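Side-chain contacts in lipoprotein (Actinomyces odontolyticus, PDB 3UP9), which probably binds L-methionine as a membrane-anchored substrate-binding lipoprotein of the NlpA family and holds selenomethionine in this crystal: residues T14-A19 with K234-G239; K20-I25 with A217-L222; D27-D32 with S225-Q230; S119-L124 with Y170-G175. All coordinates share one frame; numbering follows the deposited sequence. Where two conformers were deposited one is given.

Contacts 1, 2 and 3 form one cluster, with centres 6 to 15 Å apart, in the lobe built on the seven-stranded sheet. Helix 15-28 and the adjoining L29 serve all three, meeting the C-terminal helices 213-223 and 226-235 and the loop after them. Contacts 1 and 2 touch through W236 and I21, contacts 2 and 3 through I25 and V228. Contact 4 belongs to the five-stranded sheet, its centre about 28 and 32 Å from those of contacts 2 and 3, and its segments fall between the two halves of the cluster in sequence. The chain thus leaves the first lobe, builds the second and returns, as in type II periplasmic-binding-protein folds, with selenomethionine held by residues of both lobes.

Contact 1 (T14-A19 with K234-G239); sequences TPSPHA and KTWSDG
P17 lies over one face of the W236 indole, where the first turn of helix 15-28 meets the loop that follows helix 226-235 in this two-lobed binding-protein fold. The apolar part of the contact is narrow: P17 CB stands 3.4 Å from W236 CH2 and 3.5 Å from W236 CZ2, so the proline covers the outer rim of the benzo ring in the manner of a CH-pi contact. The opposite face is covered from within the ring's own segment by T235 CG2, 3.7 Å above the indole plane, which leaves the tryptophan sandwiched. The polar part is indirect. S16 OG sits at the ring edge, near its plane, and both this hydroxyl and W236 NE1 are hydrogen-bonded to Q179 OE1, so one amide oxygen ties the two segments together. W236 CG is anti to its carbonyl carbon (chi1 -65°), which carries the indole across to the helix start. The backbone here is unusual: the S16-P17 peptide is cis, and the wide pi-type turn closes with A19 N bonded to T14 O at 2.9 Å. On the ring edge, the nearest approach is S16 OG to W236 CZ2, 3.6 Å.

Contact 2 (K20-I25 with A217-L222); sequences KILTYI and AKLEKL
I25 and L222 mark the closest backbone approach of helix segments 20-25 and 217-222, their CA atoms 7.0 Å apart. The two axes come no nearer than 11.4 Å and cross at 104°, almost perpendicular, so only a few side chains meet in this helix-helix packing within the lobe of the seven-stranded sheet. Strands 7-13 and 35-41 lie beneath both helices, and L22 and L219 each rest on V11 of the sheet. The joint is entirely apolar. I25 CG2 approaches L222 CD1 to 3.7 Å, the tightest pair, while the same methyl stands 4.4 Å from L219 CD1. Between the helices and nearer the sheet, L22 CD2 and L219 CD1 meet methyl to methyl at 4.2 Å, a looser touch. Torsions account for this sharing: with CG1 of I25 beside its backbone N (chi1 -69°), CG2 is placed anti to that nitrogen and turned to the leucines. I25 also leans on V228 and L223, so its side chain is wedged between the two C-terminal helices rather than facing one alone. The other branch of the isoleucine ends near backbone, with I25 CD1 4.2 Å from the carbonyl carbon L222 C.

Contact 3 (D27-D32 with S225-Q230); sequences DNLAAD and SDEVKQ
L29 inserts one branch, CD1, into the start of helix 226-235, and this methyl makes the closest touches between segments 27-32 and 225-230. The firm side of the contact is the buried one, at the helix N terminus. There L29 CD1 lies 3.9 Å from S225 OG and 4.3 Å from CG2 of the buried V228, whose side chain also packs on I21 of helix 15-28. S225 is the N-cap: its OG accepts from V228 N over 3.1 Å at a nearly straight 168°, and the same hydroxyl is hydrogen-bonded to L222 O at the end of the preceding helix. A chi1 of 65° sets OG where it can reach both V228 N and L222 O. Were the hydroxyl removed, as in an alanine, V228 N and L222 O would probably lose their side-chain partner and the helix start its cap. The other side faces solvent. The exposed E227 touches L29 through its aliphatic base, with CB 3.9 Å from L29 CD1 and CG 4.3 Å from L29 CD2; the bent chain then carries the carboxylate off, E227 OE1 being 5.0 Å from L29 CD1. The chemistry therefore implies an apolar side chain resting on a capped helix start, with the hydroxyl's bonding spent along the chain and the acid's charge kept outside.

Contact 4 (S119-L124 with Y170-G175); sequences SRALEL and YAVING. With MSE (selenomethionine), chain B.
A121 and V172 bring helix 115-127 against strand 170-173, their CA atoms 6.2 Å apart, in the alpha/beta packing of the five-stranded lobe. Here A121 CB presses on V172 CG1 at 3.4 Å, a tight methyl-to-methyl touch made possible by the small alanine. V172 CG1 is anti to the backbone N, which turns it to the helix, and L124 CD2 flanks it at 4.3 Å. Beyond the strand end the contact becomes polar and opens into the ligand pocket. R120, extended from CG to NE, reaches past the alanine, and its NH1 donates to selenomethionine OXT over 2.9 Å, the N-H...O angle being 145°. The ligand carboxylate carbon lies at the edge of the guanidinium, in its plane. From the strand end N174 ND2 donates to the same OXT, at 3.0 Å and 174°. The two flat groups are steeply turned against each other, 79° between planes. Neighbours position both: E193 by a salt bridge to R120 NE, and N117, itself of the pocket, by a hydrogen bond from N174 ND2 to its OD1. With a leucine at R120, OXT would probably lose its charged partner and E193 its mate. Two N-H donors, one cationic, thus grip one carboxylate oxygen, consistent with recognition of the carboxylate of methionine, to which this lobe contributes.

Contact 1 (T14-A19 with K234-G239)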
# COMPACT_ATOMS: atom_id res chain seq x y z
N THR A 14 -3.35 -5.60 -5.86
CA THR A 14 -4.46 -4.63 -5.71
C THR A 14 -4.65 -3.95 -7.07
O THR A 14 -3.72 -3.88 -7.89
CB THR A 14 -4.24 -3.63 -4.54
OG1 THR A 14 -2.88 -3.17 -4.56
CG2 THR A 14 -4.62 -4.29 -3.18
N PRO A 15 -5.84 -3.44 -7.35
CA PRO A 15 -5.99 -3.02 -8.78
C PRO A 15 -5.11 -1.86 -9.25
O PRO A 15 -4.63 -1.89 -10.38
CB PRO A 15 -7.44 -2.62 -8.87
CG PRO A 15 -8.10 -3.32 -7.75
CD PRO A 15 -7.12 -3.52 -6.66
N SER A 16 -4.95 -0.82 -8.42
CA SER A 16 -4.17 0.36 -8.85
C SER A 16 -3.27 0.80 -7.73
O SER A 16 -3.72 0.98 -6.61
CB SER A 16 -5.08 1.51 -9.28
OG SER A 16 -4.32 2.49 -9.92
N PRO A 17 -1.97 0.97 -8.00
CA PRO A 17 -1.23 0.80 -9.26
C PRO A 17 -0.85 -0.65 -9.69
O PRO A 17 -0.48 -0.87 -10.87
CB PRO A 17 0.07 1.59 -9.00
CG PRO A 17 0.27 1.48 -7.52
CD PRO A 17 -1.12 1.50 -6.92
N HIS A 18 -0.93 -1.59 -8.76
CA HIS A 18 -0.21 -2.84 -8.91
C HIS A 18 -0.69 -3.65 -10.10
O HIS A 18 0.12 -4.00 -10.93
CB HIS A 18 -0.28 -3.66 -7.61
CG HIS A 18 0.10 -2.88 -6.38
ND1 HIS A 18 -0.74 -2.02 -5.82
CD2 HIS A 18 1.28 -2.84 -5.63
CE1 HIS A 18 -0.11 -1.44 -4.76
NE2 HIS A 18 1.12 -1.94 -4.67
N ALA A 19 -1.98 -3.93 -10.20
CA ALA A 19 -2.46 -4.69 -11.37
C ALA A 19 -2.21 -3.93 -12.66
O ALA A 19 -1.88 -4.54 -13.66
CB ALA A 19 -3.91 -5.16 -11.25
N LYS A 234 4.64 8.13 -16.45
CA LYS A 234 3.66 8.59 -17.43
C LYS A 234 2.28 8.46 -16.86
O LYS A 234 1.49 9.36 -16.99
CB LYS A 234 3.76 7.82 -18.77
CG LYS A 234 4.98 8.16 -19.63
CD LYS A 234 4.88 7.62 -21.07
CE LYS A 234 5.46 6.20 -21.27
NZ LYS A 234 6.18 6.17 -22.59
N THR A 235 1.98 7.37 -16.19
CA THR A 235 0.61 7.07 -15.76
C THR A 235 0.16 7.90 -14.53
O THR A 235 -0.97 8.38 -14.47
CB THR A 235 0.48 5.53 -15.55
OG1 THR A 235 0.99 4.87 -16.73
CG2 THR A 235 -0.97 5.10 -15.29
N TRP A 236 1.06 8.10 -13.59
CA TRP A 236 0.84 8.89 -12.37
C TRP A 236 1.79 10.04 -12.31
O TRP A 236 2.94 9.85 -11.97
CB TRP A 236 1.06 8.03 -11.13
CG TRP A 236 0.04 6.93 -11.04
CD1 TRP A 236 -1.25 7.02 -10.53
CD2 TRP A 236 0.20 5.52 -11.47
NE1 TRP A 236 -1.88 5.82 -10.65
CE2 TRP A 236 -1.08 4.88 -11.22
CE3 TRP A 236 1.25 4.75 -12.06
CZ2 TRP A 236 -1.30 3.53 -11.52
CZ3 TRP A 236 1.00 3.40 -12.39
CH2 TRP A 236 -0.23 2.80 -12.11
N SER A 237 1.34 11.24 -12.67
CA SER A 237 2.14 12.46 -12.44
C SER A 237 1.46 13.33 -11.40
O SER A 237 1.79 14.44 -11.29
CB SER A 237 2.26 13.26 -13.73
OG SER A 237 1.04 13.24 -14.43
N ASP A 238 0.51 12.79 -10.65
CA ASP A 238 -0.30 13.49 -9.63
C ASP A 238 0.25 13.22 -8.27
O ASP A 238 -0.48 13.36 -7.30
CB ASP A 238 -1.74 12.97 -9.65
CG ASP A 238 -1.85 11.40 -9.47
OD1 ASP A 238 -0.91 10.73 -8.95
OD2 ASP A 238 -2.89 10.81 -9.84
N GLY A 239 1.50 12.75 -8.20
CA GLY A 239 2.19 12.42 -6.95
C GLY A 239 1.72 11.20 -6.15
O GLY A 239 2.24 10.96 -5.06

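Contact 2 (K20-I25 with A217-L222)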
# COMPACT_ATOMS: atom_id res chain seq x y z
N LYS A 20 -2.34 -2.61 -12.67
CA LYS A 20 -2.01 -1.85 -13.91
C LYS A 20 -0.53 -2.01 -14.35
O LYS A 20 -0.23 -2.20 -15.52
CB LYS A 20 -2.36 -0.36 -13.74
CG LYS A 20 -3.82 -0.09 -13.53
CD LYS A 20 -4.19 1.38 -13.66
CE LYS A 20 -5.70 1.62 -13.87
NZ LYS A 20 -6.19 1.94 -15.27
N ILE A 21 0.39 -1.90 -13.41
CA ILE A 21 1.83 -2.07 -13.67
C ILE A 21 2.06 -3.48 -14.20
O ILE A 21 2.75 -3.67 -15.19
CB ILE A 21 2.69 -1.84 -12.38
CG1 ILE A 21 2.60 -0.39 -11.90
CG2 ILE A 21 4.14 -2.21 -12.59
CD1 ILE A 21 3.10 -0.26 -10.44
N LEU A 22 1.42 -4.48 -13.57
CA LEU A 22 1.58 -5.89 -14.01
C LEU A 22 0.99 -6.12 -15.41
O LEU A 22 1.47 -6.98 -16.12
CB LEU A 22 1.00 -6.90 -13.02
CG LEU A 22 1.63 -7.03 -11.63
CD1 LEU A 22 0.77 -7.99 -10.83
CD2 LEU A 22 3.10 -7.46 -11.73
N THR A 23 -0.01 -5.32 -15.79
CA THR A 23 -0.70 -5.49 -17.06
C THR A 23 0.21 -4.85 -18.15
O THR A 23 0.43 -5.48 -19.19
CB THR A 23 -2.13 -4.93 -17.01
OG1 THR A 23 -2.88 -5.67 -16.03
CG2 THR A 23 -2.86 -5.04 -18.37
N TYR A 24 0.81 -3.68 -17.86
CA TYR A 24 1.81 -3.12 -18.75
C TYR A 24 2.91 -4.16 -19.03
O TYR A 24 3.24 -4.45 -20.18
CB TYR A 24 2.40 -1.81 -18.22
CG TYR A 24 3.59 -1.40 -19.01
CD1 TYR A 24 3.46 -0.81 -20.25
CD2 TYR A 24 4.85 -1.70 -18.58
CE1 TYR A 24 4.57 -0.44 -20.99
CE2 TYR A 24 5.96 -1.39 -19.32
CZ TYR A 24 5.82 -0.75 -20.51
OH TYR A 24 6.96 -0.47 -21.24
N ILE A 25 3.43 -4.77 -17.97
CA ILE A 25 4.48 -5.78 -18.12
C ILE A 25 3.97 -6.96 -18.95
O ILE A 25 4.58 -7.41 -19.89
CB ILE A 25 5.00 -6.30 -16.75
CG1 ILE A 25 5.78 -5.20 -16.03
CG2 ILE A 25 5.84 -7.56 -16.93
CD1 ILE A 25 6.11 -5.47 -14.57
N ALA A 217 12.20 -14.38 -10.55
CA ALA A 217 13.39 -13.49 -10.73
C ALA A 217 13.30 -12.72 -12.06
O ALA A 217 13.73 -11.57 -12.13
CB ALA A 217 14.71 -14.26 -10.64
N LYS A 218 12.71 -13.33 -13.10
CA LYS A 218 12.46 -12.56 -14.35
C LYS A 218 11.41 -11.42 -14.15
O LYS A 218 11.66 -10.31 -14.57
CB LYS A 218 12.13 -13.46 -15.55
CG LYS A 218 13.32 -14.28 -16.10
CD LYS A 218 12.89 -15.41 -17.07
CE LYS A 218 14.11 -16.18 -17.57
NZ LYS A 218 13.91 -16.78 -18.92
N LEU A 219 10.31 -11.69 -13.45
CA LEU A 219 9.30 -10.69 -13.14
C LEU A 219 9.89 -9.59 -12.26
O LEU A 219 9.70 -8.37 -12.52
CB LEU A 219 8.06 -11.36 -12.47
CG LEU A 219 6.94 -10.45 -11.98
CD1 LEU A 219 6.46 -9.59 -13.13
CD2 LEU A 219 5.81 -11.26 -11.34
N GLU A 220 10.65 -9.98 -11.24
CA GLU A 220 11.38 -8.98 -10.44
C GLU A 220 12.23 -8.03 -11.34
O GLU A 220 12.16 -6.81 -11.19
CB GLU A 220 12.23 -9.68 -9.36
CG GLU A 220 13.20 -8.77 -8.58
CD GLU A 220 12.49 -7.73 -7.71
OE1 GLU A 220 11.26 -7.85 -7.47
OE2 GLU A 220 13.18 -6.81 -7.24
N LYS A 221 13.03 -8.59 -12.25
CA LYS A 221 13.85 -7.78 -13.14
C LYS A 221 12.96 -6.84 -14.01
O LYS A 221 13.23 -5.64 -14.08
CB LYS A 221 14.80 -8.68 -13.93
CG LYS A 221 15.56 -7.99 -15.04
CD LYS A 221 16.98 -8.50 -15.22
CE LYS A 221 17.76 -7.54 -16.13
NZ LYS A 221 19.12 -7.15 -15.63
N LEU A 222 11.84 -7.35 -14.54
CA LEU A 222 10.91 -6.52 -15.34
C LEU A 222 10.26 -5.36 -14.53
O LEU A 222 10.18 -4.20 -15.00
CB LEU A 222 9.85 -7.40 -16.06
CG LEU A 222 10.33 -8.48 -17.04
CD1 LEU A 222 9.13 -9.24 -17.57
CD2 LEU A 222 11.21 -7.93 -18.17

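Contact 3 (D27-D32 with S225-Q230)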
# COMPACT_ATOMS: atom_id res chain seq x y z
N ASP A 27 1.67 -7.12 -21.19
CA ASP A 27 1.29 -6.85 -22.56
C ASP A 27 2.50 -6.37 -23.33
O ASP A 27 2.48 -6.43 -24.55
CB ASP A 27 0.23 -5.75 -22.62
CG ASP A 27 -1.14 -6.16 -22.03
OD1 ASP A 27 -1.43 -7.35 -21.77
OD2 ASP A 27 -1.96 -5.23 -21.86
N ASN A 28 3.51 -5.84 -22.64
CA ASN A 28 4.64 -5.22 -23.34
C ASN A 28 5.98 -5.94 -23.23
O ASN A 28 6.76 -5.94 -24.21
CB ASN A 28 4.74 -3.75 -22.95
CG ASN A 28 3.61 -2.95 -23.49
OD1 ASN A 28 3.62 -2.56 -24.63
ND2 ASN A 28 2.60 -2.77 -22.72
N LEU A 29 6.22 -6.58 -22.08
CA LEU A 29 7.56 -7.12 -21.70
C LEU A 29 7.63 -8.65 -21.43
O LEU A 29 8.67 -9.25 -21.57
CB LEU A 29 8.11 -6.34 -20.49
CG LEU A 29 8.18 -4.79 -20.54
CD1 LEU A 29 8.73 -4.22 -19.21
CD2 LEU A 29 8.96 -4.34 -21.80
N ALA A 30 6.54 -9.28 -21.02
CA ALA A 30 6.64 -10.65 -20.52
C ALA A 30 7.05 -11.63 -21.60
O ALA A 30 7.90 -12.47 -21.33
CB ALA A 30 5.35 -11.11 -19.84
N ALA A 31 6.47 -11.51 -22.79
CA ALA A 31 6.79 -12.40 -23.94
C ALA A 31 8.30 -12.45 -24.29
O ALA A 31 8.82 -13.52 -24.55
CB ALA A 31 5.94 -12.03 -25.20
N ASP A 32 8.97 -11.30 -24.33
CA ASP A 32 10.43 -11.29 -24.56
C ASP A 32 11.18 -11.98 -23.41
O ASP A 32 12.24 -12.56 -23.67
CB ASP A 32 11.03 -9.88 -24.62
CG ASP A 32 10.30 -8.95 -25.54
OD1 ASP A 32 9.88 -9.40 -26.64
OD2 ASP A 32 10.17 -7.76 -25.14
N SER A 225 12.65 -2.42 -14.18
CA SER A 225 13.19 -1.96 -15.44
C SER A 225 12.93 -0.47 -15.67
O SER A 225 12.09 0.12 -15.01
CB SER A 225 12.58 -2.74 -16.61
OG SER A 225 11.19 -2.51 -16.74
N ASP A 226 13.64 0.10 -16.65
CA ASP A 226 13.48 1.49 -17.07
C ASP A 226 12.10 1.66 -17.71
O ASP A 226 11.45 2.69 -17.55
CB ASP A 226 14.59 1.90 -18.07
CG ASP A 226 15.01 3.36 -17.93
OD1 ASP A 226 14.25 4.28 -18.35
OD2 ASP A 226 16.12 3.60 -17.40
N GLU A 227 11.66 0.65 -18.41
CA GLU A 227 10.31 0.62 -19.03
C GLU A 227 9.18 0.73 -18.00
O GLU A 227 8.26 1.57 -18.13
CB GLU A 227 10.12 -0.64 -19.91
CG GLU A 227 10.99 -0.65 -21.17
CD GLU A 227 12.42 -1.20 -20.95
OE1 GLU A 227 12.87 -1.49 -19.83
OE2 GLU A 227 13.15 -1.33 -21.95
N VAL A 228 9.26 -0.06 -16.95
CA VAL A 228 8.29 0.08 -15.86
C VAL A 228 8.36 1.44 -15.14
O VAL A 228 7.32 1.98 -14.80
CB VAL A 228 8.37 -1.09 -14.86
CG1 VAL A 228 7.68 -0.73 -13.55
CG2 VAL A 228 7.79 -2.33 -15.52
N LYS A 229 9.56 2.00 -14.94
CA LYS A 229 9.67 3.33 -14.31
C LYS A 229 8.95 4.40 -15.17
O LYS A 229 8.19 5.23 -14.63
CB LYS A 229 11.14 3.70 -14.11
CG LYS A 229 11.37 5.04 -13.49
CD LYS A 229 12.80 5.18 -12.95
CE LYS A 229 12.95 6.56 -12.33
NZ LYS A 229 14.23 6.73 -11.63
N GLN A 230 9.19 4.34 -16.48
CA GLN A 230 8.60 5.28 -17.43
C GLN A 230 7.10 5.09 -17.48
O GLN A 230 6.37 6.05 -17.44
CB GLN A 230 9.25 5.14 -18.83
CG GLN A 230 10.66 5.69 -18.79
CD GLN A 230 11.40 5.69 -20.12
OE1 GLN A 230 11.18 4.86 -21.00
NE2 GLN A 230 12.32 6.61 -20.22

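Contact 4 (S119-L124 with Y170-G175)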
# COMPACT_ATOMS: atom_id res chain seq x y z
N SER A 119 -0.23 2.01 12.45
CA SER A 119 0.99 2.59 12.98
C SER A 119 1.54 3.70 12.04
O SER A 119 1.85 4.82 12.49
CB SER A 119 2.03 1.51 13.25
OG SER A 119 3.17 2.18 13.69
N ARG A 120 1.56 3.42 10.74
CA ARG A 120 2.06 4.41 9.79
C ARG A 120 1.18 5.71 9.71
O ARG A 120 1.72 6.81 9.61
CB ARG A 120 2.21 3.72 8.44
CG ARG A 120 2.51 4.63 7.28
CD ARG A 120 2.54 3.79 6.02
NE ARG A 120 2.88 4.50 4.79
CZ ARG A 120 2.64 3.99 3.58
NH1 ARG A 120 2.14 2.79 3.46
NH2 ARG A 120 2.98 4.65 2.51
N ALA A 121 -0.15 5.54 9.78
CA ALA A 121 -1.14 6.63 9.80
C ALA A 121 -0.99 7.48 11.08
O ALA A 121 -1.04 8.72 11.02
CB ALA A 121 -2.56 6.05 9.70
N LEU A 122 -0.82 6.80 12.22
CA LEU A 122 -0.49 7.45 13.50
C LEU A 122 0.78 8.30 13.43
O LEU A 122 0.75 9.43 13.88
CB LEU A 122 -0.48 6.44 14.68
CG LEU A 122 -1.93 5.98 15.05
CD1 LEU A 122 -1.89 4.84 16.07
CD2 LEU A 122 -2.82 7.14 15.49
N GLU A 123 1.85 7.81 12.79
CA GLU A 123 3.08 8.62 12.59
C GLU A 123 2.78 9.90 11.78
O GLU A 123 3.30 10.99 12.06
CB GLU A 123 4.16 7.86 11.81
CG GLU A 123 4.48 6.44 12.25
CD GLU A 123 5.21 6.36 13.55
OE1 GLU A 123 5.48 7.44 14.13
OE2 GLU A 123 5.52 5.21 13.99
N LEU A 124 1.99 9.73 10.71
CA LEU A 124 1.68 10.81 9.82
C LEU A 124 0.97 11.87 10.63
O LEU A 124 1.30 13.04 10.48
CB LEU A 124 0.79 10.35 8.64
CG LEU A 124 0.40 11.46 7.67
CD1 LEU A 124 1.69 12.02 7.07
CD2 LEU A 124 -0.55 10.91 6.63
N TYR A 170 -12.43 13.21 8.75
CA TYR A 170 -11.23 12.89 7.98
C TYR A 170 -11.08 11.40 7.97
O TYR A 170 -11.65 10.73 8.81
CB TYR A 170 -9.93 13.47 8.63
CG TYR A 170 -10.00 14.95 8.89
CD1 TYR A 170 -10.62 15.43 10.02
CD2 TYR A 170 -9.54 15.84 7.98
CE1 TYR A 170 -10.76 16.78 10.24
CE2 TYR A 170 -9.66 17.19 8.20
CZ TYR A 170 -10.28 17.68 9.33
OH TYR A 170 -10.38 19.05 9.58
N ALA A 171 -10.27 10.89 7.05
CA ALA A 171 -9.81 9.48 7.15
C ALA A 171 -8.39 9.38 6.63
O ALA A 171 -8.06 10.12 5.71
CB ALA A 171 -10.74 8.55 6.38
N VAL A 172 -7.55 8.54 7.23
CA VAL A 172 -6.18 8.30 6.69
C VAL A 172 -6.24 7.10 5.74
O VAL A 172 -6.72 6.05 6.12
CB VAL A 172 -5.11 8.09 7.81
CG1 VAL A 172 -3.71 8.09 7.20
CG2 VAL A 172 -5.26 9.21 8.89
N ILE A 173 -5.75 7.26 4.51
CA ILE A 173 -6.04 6.32 3.46
C ILE A 173 -4.82 6.02 2.58
O ILE A 173 -4.34 6.90 1.88
CB ILE A 173 -7.18 6.79 2.53
CG1 ILE A 173 -8.41 7.33 3.30
CG2 ILE A 173 -7.59 5.64 1.59
CD1 ILE A 173 -9.66 7.57 2.43
N ASN A 174 -4.40 4.74 2.54
CA ASN A 174 -3.34 4.27 1.66
C ASN A 174 -3.67 4.52 0.21
O ASN A 174 -4.86 4.42 -0.23
CB ASN A 174 -3.10 2.76 1.88
CG ASN A 174 -2.67 2.41 3.32
OD1 ASN A 174 -3.46 2.44 4.27
ND2 ASN A 174 -1.40 2.10 3.47
N GLY A 175 -2.62 4.80 -0.57
CA GLY A 175 -2.78 5.08 -2.02
C GLY A 175 -3.68 4.16 -2.82
O GLY A 175 -4.59 4.63 -3.48
N MSE B . -0.28 -0.12 -1.52
CA MSE B . -0.19 0.16 -0.08
C MSE B . 0.81 1.24 0.26
O MSE B . 1.86 1.35 -0.43
OXT MSE B . 0.54 1.97 1.23
CB MSE B . 0.19 -1.09 0.67
CG MSE B . 0.18 -0.94 2.23
SE MSE B . 0.70 -2.58 3.06
CE MSE B . -0.60 -3.91 2.32